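Local coordinates for protein nisin leader peptide-processing serine protease NisP (Lactococcus lactis subsp. lactis, PDB 4MZD) that probably acts as a subtilisin-like serine endopeptidase that removes the nisin leader peptide, and also cleaves its own C-terminal region, at residues E178-S183 and R482-V487; P108-S113 and I155-N160. All blocks are in the same frame, centred on the assembly; numbering follows the deposited sequence.

Interaction 1 of 2, residues E178-S183 and R482-V487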
ATOM      1  N   GLU A 178      -6.851  -5.066 -15.156  1.00 12.36           N
ATOM      2  CA  GLU A 178      -7.094  -3.656 -15.423  1.00 14.33           C
ATOM      3  C   GLU A 178      -8.157  -3.035 -14.528  1.00 15.48           C
ATOM      4  O   GLU A 178      -8.412  -1.832 -14.620  1.00 17.92           O
ATOM      5  CB  GLU A 178      -7.447  -3.439 -16.891  1.00 17.01           C
ATOM      6  CG  GLU A 178      -6.295  -3.713 -17.816  1.00 20.73           C
ATOM      7  CD  GLU A 178      -6.662  -3.451 -19.249  1.00 24.94           C
ATOM      8  OE1 GLU A 178      -7.528  -4.177 -19.782  1.00 26.85           O
ATOM      9  OE2 GLU A 178      -6.101  -2.506 -19.840  1.00 26.37           O
ATOM     10  N   ASN A 179      -8.782  -3.827 -13.666  1.00 15.71           N
ATOM     11  CA  ASN A 179      -9.811  -3.238 -12.815  1.00 18.11           C
ATOM     12  C   ASN A 179      -9.781  -3.687 -11.360  1.00 16.20           C
ATOM     13  O   ASN A 179      -9.001  -3.160 -10.572  1.00 17.96           O
ATOM     14  CB  ASN A 179     -11.216  -3.352 -13.436  1.00 21.47           C
ATOM     15  CG  ASN A 179     -11.725  -4.785 -13.507  1.00 24.39           C
ATOM     16  OD1 ASN A 179     -11.031  -5.679 -13.984  1.00 26.39           O
ATOM     17  ND2 ASN A 179     -12.949  -5.006 -13.023  1.00 24.53           N
ATOM     18  N   LEU A 180     -10.638  -4.638 -10.998  1.00 12.75           N
ATOM     19  CA  LEU A 180     -10.776  -5.046  -9.605  1.00 10.49           C
ATOM     20  C   LEU A 180     -10.089  -6.386  -9.322  1.00  9.44           C
ATOM     21  O   LEU A 180      -9.660  -7.099 -10.236  1.00  9.69           O
ATOM     22  CB  LEU A 180     -12.253  -5.080  -9.216  1.00 10.82           C
ATOM     23  CG  LEU A 180     -12.959  -3.725  -9.337  1.00 12.25           C
ATOM     24  CD1 LEU A 180     -14.467  -3.888  -9.275  1.00 13.04           C
ATOM     25  CD2 LEU A 180     -12.466  -2.767  -8.255  1.00 13.47           C
ATOM     26  N   SER A 181      -9.993  -6.714  -8.041  1.00  9.11           N
ATOM     27  CA  SER A 181      -9.359  -7.944  -7.601  1.00  9.03           C
ATOM     28  C   SER A 181     -10.274  -8.671  -6.616  1.00  9.02           C
ATOM     29  O   SER A 181     -11.391  -8.229  -6.348  1.00  9.15           O
ATOM     30  CB  SER A 181      -7.982  -7.628  -6.999  1.00  8.71           C
ATOM     31  OG  SER A 181      -7.294  -8.796  -6.587  1.00  8.90           O
ATOM     32  N   LYS A 182      -9.796  -9.803  -6.113  1.00  9.27           N
ATOM     33  CA  LYS A 182     -10.567 -10.661  -5.208  1.00 10.01           C
ATOM     34  C   LYS A 182      -9.706 -11.054  -4.021  1.00  9.62           C
ATOM     35  O   LYS A 182      -8.498 -11.242  -4.162  1.00 10.04           O
ATOM     36  CB  LYS A 182     -11.018 -11.940  -5.922  1.00 11.18           C
ATOM     37  CG  LYS A 182     -11.996 -11.727  -7.063  1.00 11.70           C
ATOM     38  CD  LYS A 182     -13.394 -11.412  -6.557  1.00 12.10           C
ATOM     39  CE  LYS A 182     -14.414 -11.527  -7.675  1.00 12.76           C
ATOM     40  NZ  LYS A 182     -15.792 -11.270  -7.179  1.00 13.69           N
ATOM     41  N   SER A 183     -10.328 -11.215  -2.855  1.00  9.83           N
ATOM     42  CA  SER A 183      -9.576 -11.610  -1.673  1.00 10.61           C
ATOM     43  C   SER A 183      -8.931 -12.981  -1.842  1.00  9.98           C
ATOM     44  O   SER A 183      -7.867 -13.232  -1.296  1.00 10.87           O
ATOM     45  CB  SER A 183     -10.450 -11.580  -0.417  1.00 11.44           C
ATOM     46  OG  SER A 183     -11.498 -12.524  -0.499  1.00 11.92           O
ATOM     47  N   ARG A 482     -19.596  -6.274  -2.495  1.00 12.77           N
ATOM     48  CA  ARG A 482     -19.019  -7.354  -1.713  1.00 13.49           C
ATOM     49  C   ARG A 482     -18.039  -8.142  -2.562  1.00 13.30           C
ATOM     50  O   ARG A 482     -18.347  -8.521  -3.696  1.00 13.81           O
ATOM     51  CB  ARG A 482     -20.111  -8.284  -1.197  1.00 13.98           C
ATOM     52  CG  ARG A 482     -21.093  -7.604  -0.280  1.00 14.10           C
ATOM     53  CD  ARG A 482     -22.250  -8.529   0.024  1.00 14.44           C
ATOM     54  NE  ARG A 482     -21.830  -9.687   0.801  1.00 14.89           N
ATOM     55  CZ  ARG A 482     -22.617 -10.725   1.064  1.00 15.27           C
ATOM     56  NH1 ARG A 482     -23.859 -10.750   0.587  1.00 16.28           N
ATOM     57  NH2 ARG A 482     -22.165 -11.737   1.793  1.00 16.23           N
ATOM     58  N   GLY A 483     -16.863  -8.393  -2.003  1.00 12.65           N
ATOM     59  CA  GLY A 483     -15.867  -9.216  -2.660  1.00 12.20           C
ATOM     60  C   GLY A 483     -14.919  -8.472  -3.583  1.00 11.30           C
ATOM     61  O   GLY A 483     -13.940  -9.057  -4.040  1.00 12.12           O
ATOM     62  N   ALA A 484     -15.190  -7.198  -3.865  1.00 10.19           N
ATOM     63  CA  ALA A 484     -14.336  -6.439  -4.785  1.00  9.86           C
ATOM     64  C   ALA A 484     -13.171  -5.776  -4.057  1.00  8.86           C
ATOM     65  O   ALA A 484     -13.370  -4.905  -3.209  1.00  9.57           O
ATOM     66  CB  ALA A 484     -15.148  -5.395  -5.531  1.00 11.05           C
ATOM     67  N   VAL A 485     -11.951  -6.179  -4.402  1.00  8.89           N
ATOM     68  CA  VAL A 485     -10.747  -5.534  -3.892  1.00  8.35           C
ATOM     69  C   VAL A 485     -10.350  -4.446  -4.881  1.00  7.72           C
ATOM     70  O   VAL A 485     -10.356  -4.672  -6.096  1.00  8.41           O
ATOM     71  CB  VAL A 485      -9.603  -6.551  -3.737  1.00  8.69           C
ATOM     72  CG1 VAL A 485      -8.296  -5.859  -3.371  1.00  9.05           C
ATOM     73  CG2 VAL A 485      -9.971  -7.592  -2.696  1.00 10.26           C
ATOM     74  N   SER A 486     -10.030  -3.264  -4.373  1.00  7.96           N
ATOM     75  CA  SER A 486      -9.638  -2.170  -5.245  1.00  7.99           C
ATOM     76  C   SER A 486      -8.314  -1.581  -4.807  1.00  7.65           C
ATOM     77  O   SER A 486      -7.934  -1.668  -3.637  1.00  7.97           O
ATOM     78  CB  SER A 486     -10.726  -1.091  -5.303  1.00  9.77           C
ATOM     79  OG  SER A 486     -11.045  -0.575  -4.027  1.00  9.86           O
ATOM     80  N   VAL A 487      -7.602  -0.980  -5.753  1.00  7.91           N
ATOM     81  CA  VAL A 487      -6.383  -0.286  -5.396  1.00  8.33           C
ATOM     82  C   VAL A 487      -6.711   0.893  -4.494  1.00  8.32           C
ATOM     83  O   VAL A 487      -7.772   1.510  -4.623  1.00  8.95           O
ATOM     84  CB  VAL A 487      -5.595   0.202  -6.641  1.00  9.71           C
ATOM     85  CG1 VAL A 487      -5.153  -0.982  -7.494  1.00 10.71           C
ATOM     86  CG2 VAL A 487      -6.400   1.219  -7.466  1.00 10.94           C
TER
HETATM   87  O   HOH W   1      -8.951  -1.132  -8.334  1.00 15.80           O
HETATM   88  O   HOH W   2     -16.919  -8.893  -6.140  1.00 15.73           O
HETATM   89  O   HOH W   3     -13.207 -11.339  -2.934  1.00 13.46           O
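V485 carries the meeting of the C-terminal tail with the loop at 178-183, and it is held by both backbone and side chain. S181 N donates to V485 O (2.8 Å), and V485 N returns a bond of 2.9 Å to S181 O. Together they make a single antiparallel, hydrogen-bonded bridge.

The side chain of V485 sets out toward the loop and divides its two branches along it. With CG1 anti to the backbone N (chi1 173°), that branch reaches S181 CB, while CG2 presses against the backbone where the next helix begins, 3.6 Å from S183 N. S181 turns its own hydroxyl to another task, a bond to V175 O. Both methyls of L180 pack along the tail: CD2 lies 3.8 Å from S486 CB, and CD1 reaches A484 CB at 4.1 Å.

K182 starts away from the tail, but the bend at chi2 (-75°) folds its chain back, bringing CD to 3.5 Å from G483 O. Its ammonium is salt-bridged to D128 and shares a water with R482 O. A second water joins S183 N to G483 O, and a third links N179 O with V487 N, so solvent extends the bridge in both directions.

A subtilase characteristically holds substrate as an extra strand between two enzyme edges, and this tail is consistent with such a bound autocleavage product, V485 probably filling an S4-like pocket. S486 makes backbone hydrogen bonds with G206 of strand 200-210, V485 also touches A205 and Q207 of that strand and Y228 of helix 222-238, and K182 occupies the N-cap position of helix 183-195.

Interaction 2 of 2, residues P108-S113 and I155-N160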
ATOM      1  N   PRO A 108      13.584   2.312 -16.263  1.00 10.28           N
ATOM      2  CA  PRO A 108      15.003   2.516 -15.945  1.00 11.08           C
ATOM      3  C   PRO A 108      15.315   2.729 -14.461  1.00 10.21           C
ATOM      4  O   PRO A 108      16.426   2.389 -14.048  1.00 10.55           O
ATOM      5  CB  PRO A 108      15.382   3.759 -16.773  1.00 13.24           C
ATOM      6  CG  PRO A 108      14.087   4.420 -17.091  1.00 15.05           C
ATOM      7  CD  PRO A 108      13.104   3.293 -17.251  1.00 12.34           C
ATOM      8  N   ASP A 109      14.386   3.275 -13.678  1.00  8.68           N
ATOM      9  CA  ASP A 109      14.677   3.495 -12.269  1.00  8.64           C
ATOM     10  C   ASP A 109      14.457   2.242 -11.426  1.00  8.30           C
ATOM     11  O   ASP A 109      14.860   2.207 -10.260  1.00  8.79           O
ATOM     12  CB  ASP A 109      13.805   4.609 -11.693  1.00  9.15           C
ATOM     13  CG  ASP A 109      14.128   5.981 -12.254  1.00  9.75           C
ATOM     14  OD1 ASP A 109      15.235   6.193 -12.800  1.00  9.69           O
ATOM     15  OD2 ASP A 109      13.251   6.863 -12.105  1.00 11.19           O
ATOM     16  N   LEU A 110      13.804   1.233 -12.009  1.00  7.82           N
ATOM     17  CA  LEU A 110      13.368   0.044 -11.269  1.00  8.28           C
ATOM     18  C   LEU A 110      14.058  -1.257 -11.658  1.00  8.88           C
ATOM     19  O   LEU A 110      14.126  -2.174 -10.856  1.00  8.63           O
ATOM     20  CB  LEU A 110      11.863  -0.183 -11.452  1.00  8.24           C
ATOM     21  CG  LEU A 110      10.937   0.993 -11.138  1.00  8.55           C
ATOM     22  CD1 LEU A 110       9.480   0.626 -11.400  1.00  9.31           C
ATOM     23  CD2 LEU A 110      11.133   1.467  -9.708  1.00  9.26           C
ATOM     24  N   SER A 111      14.567  -1.336 -12.880  0.52  9.45           N
ATOM     25  CA  SER A 111      15.016  -2.621 -13.398  0.52 10.40           C
ATOM     26  C   SER A 111      16.095  -3.278 -12.534  0.52 10.54           C
ATOM     27  O   SER A 111      16.108  -4.503 -12.378  0.52 11.54           O
ATOM     28  CB  SER A 111      15.474  -2.495 -14.851  0.52 11.34           C
ATOM     29  OG  SER A 111      16.535  -1.564 -14.978  0.52 11.85           O
ATOM     30  N   ASN A 112      16.985  -2.472 -11.960  1.00  9.74           N
ATOM     31  CA  ASN A 112      18.069  -3.006 -11.141  1.00 10.77           C
ATOM     32  C   ASN A 112      17.636  -3.459  -9.750  1.00 10.23           C
ATOM     33  O   ASN A 112      18.443  -4.008  -9.003  1.00 11.61           O
ATOM     34  CB  ASN A 112      19.210  -1.994 -11.039  1.00 13.54           C
ATOM     35  CG  ASN A 112      19.971  -1.845 -12.334  1.00 18.24           C
ATOM     36  OD1 ASN A 112      19.807  -2.642 -13.257  1.00 21.16           O
ATOM     37  ND2 ASN A 112      20.825  -0.829 -12.406  1.00 19.84           N
ATOM     38  N   SER A 113      16.366  -3.239  -9.413  1.00  8.78           N
ATOM     39  CA  SER A 113      15.815  -3.657  -8.124  1.00  8.57           C
ATOM     40  C   SER A 113      15.072  -4.982  -8.185  1.00  8.49           C
ATOM     41  O   SER A 113      14.650  -5.511  -7.154  1.00  8.92           O
ATOM     42  CB  SER A 113      14.817  -2.615  -7.611  1.00  8.86           C
ATOM     43  OG  SER A 113      15.443  -1.369  -7.401  1.00  8.90           O
ATOM     44  N   ILE A 155       8.986   2.428  -3.207  1.00  6.24           N
ATOM     45  CA  ILE A 155       9.849   1.567  -2.423  1.00  6.82           C
ATOM     46  C   ILE A 155      11.313   1.698  -2.841  1.00  7.07           C
ATOM     47  O   ILE A 155      12.182   1.894  -1.990  1.00  8.06           O
ATOM     48  CB  ILE A 155       9.441   0.079  -2.542  1.00  7.14           C
ATOM     49  CG1 ILE A 155       7.970  -0.105  -2.160  1.00  7.66           C
ATOM     50  CG2 ILE A 155      10.322  -0.792  -1.662  1.00  8.27           C
ATOM     51  CD1 ILE A 155       7.449  -1.504  -2.365  1.00  9.19           C
ATOM     52  N   THR A 156      11.580   1.584  -4.145  1.00  6.99           N
ATOM     53  CA  THR A 156      12.908   1.195  -4.594  1.00  7.01           C
ATOM     54  C   THR A 156      13.502   2.015  -5.738  1.00  7.04           C
ATOM     55  O   THR A 156      14.622   1.736  -6.155  1.00  7.37           O
ATOM     56  CB  THR A 156      12.905  -0.302  -4.986  1.00  7.94           C
ATOM     57  OG1 THR A 156      14.245  -0.772  -5.076  1.00  8.26           O
ATOM     58  CG2 THR A 156      12.185  -0.542  -6.321  1.00  7.95           C
ATOM     59  N   ALA A 157      12.789   3.006  -6.268  1.00  7.15           N
ATOM     60  CA  ALA A 157      13.347   3.746  -7.402  1.00  7.72           C
ATOM     61  C   ALA A 157      14.758   4.213  -7.089  1.00  7.72           C
ATOM     62  O   ALA A 157      15.049   4.708  -5.995  1.00  7.68           O
ATOM     63  CB  ALA A 157      12.475   4.919  -7.786  1.00  7.84           C
ATOM     64  N   ASN A 158      15.642   4.074  -8.069  1.00  7.81           N
ATOM     65  CA  ASN A 158      17.033   4.426  -7.874  1.00  8.59           C
ATOM     66  C   ASN A 158      17.598   5.062  -9.126  1.00  8.58           C
ATOM     67  O   ASN A 158      18.444   4.490  -9.805  1.00 10.34           O
ATOM     68  CB  ASN A 158      17.826   3.183  -7.488  1.00  9.56           C
ATOM     69  CG  ASN A 158      19.212   3.513  -6.986  1.00 10.61           C
ATOM     70  OD1 ASN A 158      19.514   4.667  -6.685  1.00 11.47           O
ATOM     71  ND2 ASN A 158      20.058   2.496  -6.869  1.00 11.93           N
ATOM     72  N   GLY A 159      17.133   6.258  -9.440  1.00  9.09           N
ATOM     73  CA  GLY A 159      17.574   6.901 -10.659  1.00  9.73           C
ATOM     74  C   GLY A 159      17.109   8.336 -10.710  1.00  9.83           C
ATOM     75  O   GLY A 159      17.530   9.169  -9.908  1.00 11.04           O
ATOM     76  N   ASN A 160      16.225   8.632 -11.652  1.00  9.18           N
ATOM     77  CA  ASN A 160      15.761  10.001 -11.821  1.00  9.22           C
ATOM     78  C   ASN A 160      14.877  10.461 -10.664  1.00  9.33           C
ATOM     79  O   ASN A 160      14.807  11.660 -10.366  1.00  9.75           O
ATOM     80  CB  ASN A 160      15.074  10.148 -13.174  1.00  9.83           C
ATOM     81  CG  ASN A 160      15.938   9.634 -14.311  1.00 10.54           C
ATOM     82  OD1 ASN A 160      17.136   9.906 -14.364  1.00 11.37           O
ATOM     83  ND2 ASN A 160      15.339   8.879 -15.219  1.00 11.25           N
TER
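D109 fastens the loop at 108-113 to the chain leaving helix 147-156 through its backbone as well as its side chain. Its carbonyl O accepts N158 N at 3.0 Å. The carboxylate, placed beside its own backbone N by chi1 of -68°, receives N160 N on OD1 at 2.9 Å from above its plane. G159 has no side chain to interfere, and OD1 comes within 3.2 Å of G159 CA. The side chain of N160 crosses that of D109 nearly at a right angle, amide and carboxylate planes 70° apart, and Y346 OH bonds both D109 OD2 and N160 ND2.

The tight part continues inward. L110 CD2 rests 3.9 Å from A157 CA and also reaches T156 CG2, and the buried S113 OG lies 2.7 Å from T156 OG1. The S113 proton may go there or, more weakly, to T156 O; T156 OG1 is itself bonded to I168 O.

Toward solvent the fit is looser: exposed N158 contributes chiefly its backbone. With backbone N-H and a phenol around it, the buried carboxylate is probably stabilised as an anion; polar bonds beside a small apolar patch thus join the loop before strand 114-115 to the exit of helix 147-156.

Overall arrangement
Both contacts lie near the predicted charge-relay residues of the subtilisin-like domain, yet in different ways. Interaction 1 probably lies in the substrate cleft: the side chain of S486 is about 9 Å from that of H147, and the side chain of S181 about 9 Å from that of D100. Interaction 2 is structural packing somewhat farther from the triad, the side chain of L110 standing about 11 Å from those of both D100 and H147. The centres of interactions 1 and 2 are 27 Å apart. Strand 169-174 connects them: its V170 bonds S113, and the strand leads into the loop of interaction 1. Interaction 2 joins two loops within the domain, whereas interaction 1 docks the C-terminal end of the chain onto it.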